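PDB 7JZK: LAIR1 ecotodomain from MGD21 antibody from Homo sapiens, which is the LAIR1 ectodomain carried as an insert by the malaria antibody MGD21, where it binds the V2 domain of a Plasmodium RIFIN. Local coordinates for residues A[36-39]-A[40-44]. Numbering follows the deposited sequence.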
loop_
_atom_site.group_PDB
_atom_site.type_symbol
_atom_site.label_atom_id
_atom_site.label_comp_id
_atom_site.label_asym_id
_atom_site.label_seq_id
_atom_site.Cartn_x
_atom_site.Cartn_y
_atom_site.Cartn_z
ATOM N N ARG A 36 1.635 -12.413 -0.187
ATOM C CA ARG A 36 1.031 -11.186 -0.695
ATOM C C ARG A 36 -0.012 -11.547 -1.744
ATOM O O ARG A 36 0.305 -12.221 -2.740
ATOM C CB ARG A 36 2.086 -10.265 -1.307
ATOM C CG ARG A 36 1.579 -9.184 -2.242
ATOM C CD ARG A 36 2.701 -8.191 -2.561
ATOM N NE ARG A 36 3.301 -7.618 -1.357
ATOM C CZ ARG A 36 4.307 -6.741 -1.365
ATOM N NH1 ARG A 36 4.836 -6.332 -2.518
ATOM N NH2 ARG A 36 4.789 -6.266 -0.221
ATOM N N LEU A 37 -1.234 -11.059 -1.534
ATOM C CA LEU A 37 -2.356 -11.259 -2.438
ATOM C C LEU A 37 -2.515 -10.006 -3.275
ATOM O O LEU A 37 -2.718 -8.918 -2.721
ATOM C CB LEU A 37 -3.630 -11.562 -1.664
ATOM C CG LEU A 37 -4.908 -11.579 -2.483
ATOM C CD1 LEU A 37 -4.999 -12.874 -3.295
ATOM C CD2 LEU A 37 -6.051 -11.503 -1.487
ATOM N N GLU A 38 -2.313 -10.172 -4.569
ATOM C CA GLU A 38 -2.315 -9.025 -5.483
ATOM C C GLU A 38 -3.587 -9.002 -6.306
ATOM O O GLU A 38 -4.165 -10.051 -6.530
ATOM C CB GLU A 38 -1.119 -9.113 -6.420
ATOM C CG GLU A 38 0.217 -8.728 -5.832
ATOM C CD GLU A 38 1.300 -8.781 -6.891
ATOM O OE1 GLU A 38 2.472 -8.628 -6.553
ATOM O OE2 GLU A 38 0.956 -8.974 -8.056
ATOM N N ARG A 39 -3.995 -7.815 -6.712
ATOM C CA ARG A 39 -5.144 -7.678 -7.620
ATOM C C ARG A 39 -4.619 -7.665 -9.050
ATOM O O ARG A 39 -3.485 -8.046 -9.264
ATOM C CB ARG A 39 -5.927 -6.414 -7.282
ATOM C CG ARG A 39 -6.553 -6.413 -5.898
ATOM C CD ARG A 39 -8.020 -6.061 -6.002
ATOM N NE ARG A 39 -8.706 -6.969 -6.905
ATOM C CZ ARG A 39 -9.999 -6.919 -7.188
ATOM N NH1 ARG A 39 -10.769 -6.001 -6.634
ATOM N NH2 ARG A 39 -10.516 -7.790 -8.028
ATOM N N GLU A 40 -5.420 -7.188 -9.979
ATOM C CA GLU A 40 -5.010 -7.109 -11.399
ATOM C C GLU A 40 -3.771 -6.221 -11.507
ATOM O O GLU A 40 -3.023 -6.374 -12.461
ATOM C CB GLU A 40 -6.174 -6.574 -12.223
ATOM C CG GLU A 40 -7.492 -6.567 -11.476
ATOM C CD GLU A 40 -7.698 -5.357 -10.584
ATOM O OE1 GLU A 40 -7.000 -4.355 -10.787
ATOM O OE2 GLU A 40 -8.536 -5.433 -9.678
ATOM N N ARG A 41 -3.595 -5.311 -10.558
ATOM C CA ARG A 41 -2.407 -4.449 -10.555
ATOM C C ARG A 41 -1.471 -4.763 -9.396
ATOM O O ARG A 41 -1.967 -5.015 -8.301
ATOM C CB ARG A 41 -2.781 -2.994 -10.818
ATOM C CG ARG A 41 -3.021 -2.696 -12.290
ATOM C CD ARG A 41 -4.105 -1.667 -12.521
ATOM N NE ARG A 41 -5.320 -1.948 -11.775
ATOM C CZ ARG A 41 -6.430 -1.226 -11.861
ATOM N NH1 ARG A 41 -7.491 -1.548 -11.142
ATOM N NH2 ARG A 41 -6.471 -0.179 -12.664
ATOM N N ASN A 42 -0.169 -4.707 -9.655
ATOM C CA ASN A 42 0.908 -5.057 -8.699
ATOM C C ASN A 42 0.846 -4.183 -7.461
ATOM O O ASN A 42 1.230 -4.662 -6.405
ATOM C CB ASN A 42 2.242 -4.704 -9.364
ATOM C CG ASN A 42 3.162 -5.872 -9.614
ATOM O OD1 ASN A 42 2.887 -6.987 -9.192
ATOM N ND2 ASN A 42 4.261 -5.618 -10.302
ATOM N N TYR A 43 0.448 -2.935 -7.624
ATOM C CA TYR A 43 0.429 -1.962 -6.510
ATOM C C TYR A 43 -0.795 -2.091 -5.609
ATOM O O TYR A 43 -0.841 -1.406 -4.611
ATOM C CB TYR A 43 0.650 -0.560 -7.071
ATOM C CG TYR A 43 -0.205 -0.168 -8.249
ATOM C CD1 TYR A 43 0.280 -0.263 -9.541
ATOM C CD2 TYR A 43 -1.478 0.338 -8.071
ATOM C CE1 TYR A 43 -0.489 0.112 -10.627
ATOM C CE2 TYR A 43 -2.261 0.718 -9.144
ATOM C CZ TYR A 43 -1.763 0.605 -10.426
ATOM O OH TYR A 43 -2.522 0.975 -11.492
ATOM N N LEU A 44 -1.772 -2.886 -5.998
ATOM C CA LEU A 44 -2.944 -3.124 -5.134
ATOM C C LEU A 44 -2.751 -4.494 -4.495
ATOM O O LEU A 44 -2.860 -5.497 -5.196
ATOM C CB LEU A 44 -4.198 -3.024 -5.996
ATOM C CG LEU A 44 -4.318 -1.759 -6.836
ATOM C CD1 LEU A 44 -5.464 -1.880 -7.824
ATOM C CD2 LEU A 44 -4.506 -0.544 -5.950
HETATM O O HOH W 1 3.552 -6.505 -5.258
#
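Arg-39 N donates to Leu-44 O across 3.0 Å with an N-H...O angle of 161°, closing a loop that also contains a type I turn from Arg-41 to Leu-44, whose Leu-44 N to Arg-41 O hydrogen bond is 3.1 Å. The Leu-44 carbonyl oxygen also receives a CA-H...O contact from Glu-38 CA at 3.6 Å, so the consecutive residues Glu-38 and Arg-39 both approach it. Beside this closure, Arg-39 CB packs against Leu-44 CB at 4.0 Å. Bends at chi2 and chi3 (56°) turn the Arg-39 chain so that one guanidinium face lies next to Glu-40, whose OE2 sits 3.1 Å above the plane, offset toward its rim. The resulting salt bridge, Arg-39 NE to Glu-40 OE2 at 3.2 Å, therefore rests on charge and not on a directed N-H; the Arg-39 terminal nitrogens are instead spent on the carbonyls of Gly-71 and Ala-73. Arg-41 NH1 reaches Glu-40 OE1 at 2.9 Å on its syn side, but 33° out of the carboxylate plane, so Glu-40 links two arginines. On the Asn-42 side, a water accepts from Arg-36 NH1 and donates to Glu-38 OE1 (2.7 Å) and Asn-42 O, while Arg-77 forms a salt bridge with Glu-38 OE2. In the turn, Tyr-43 O and OH hydrogen-bond Arg-92 and Gln-86 of the RIFIN chain, respectively. The loop joins strand 34-38 to its antiparallel neighbour 45-48, a beta hairpin of the immunoglobulin fold that presents this RIFIN-binding turn.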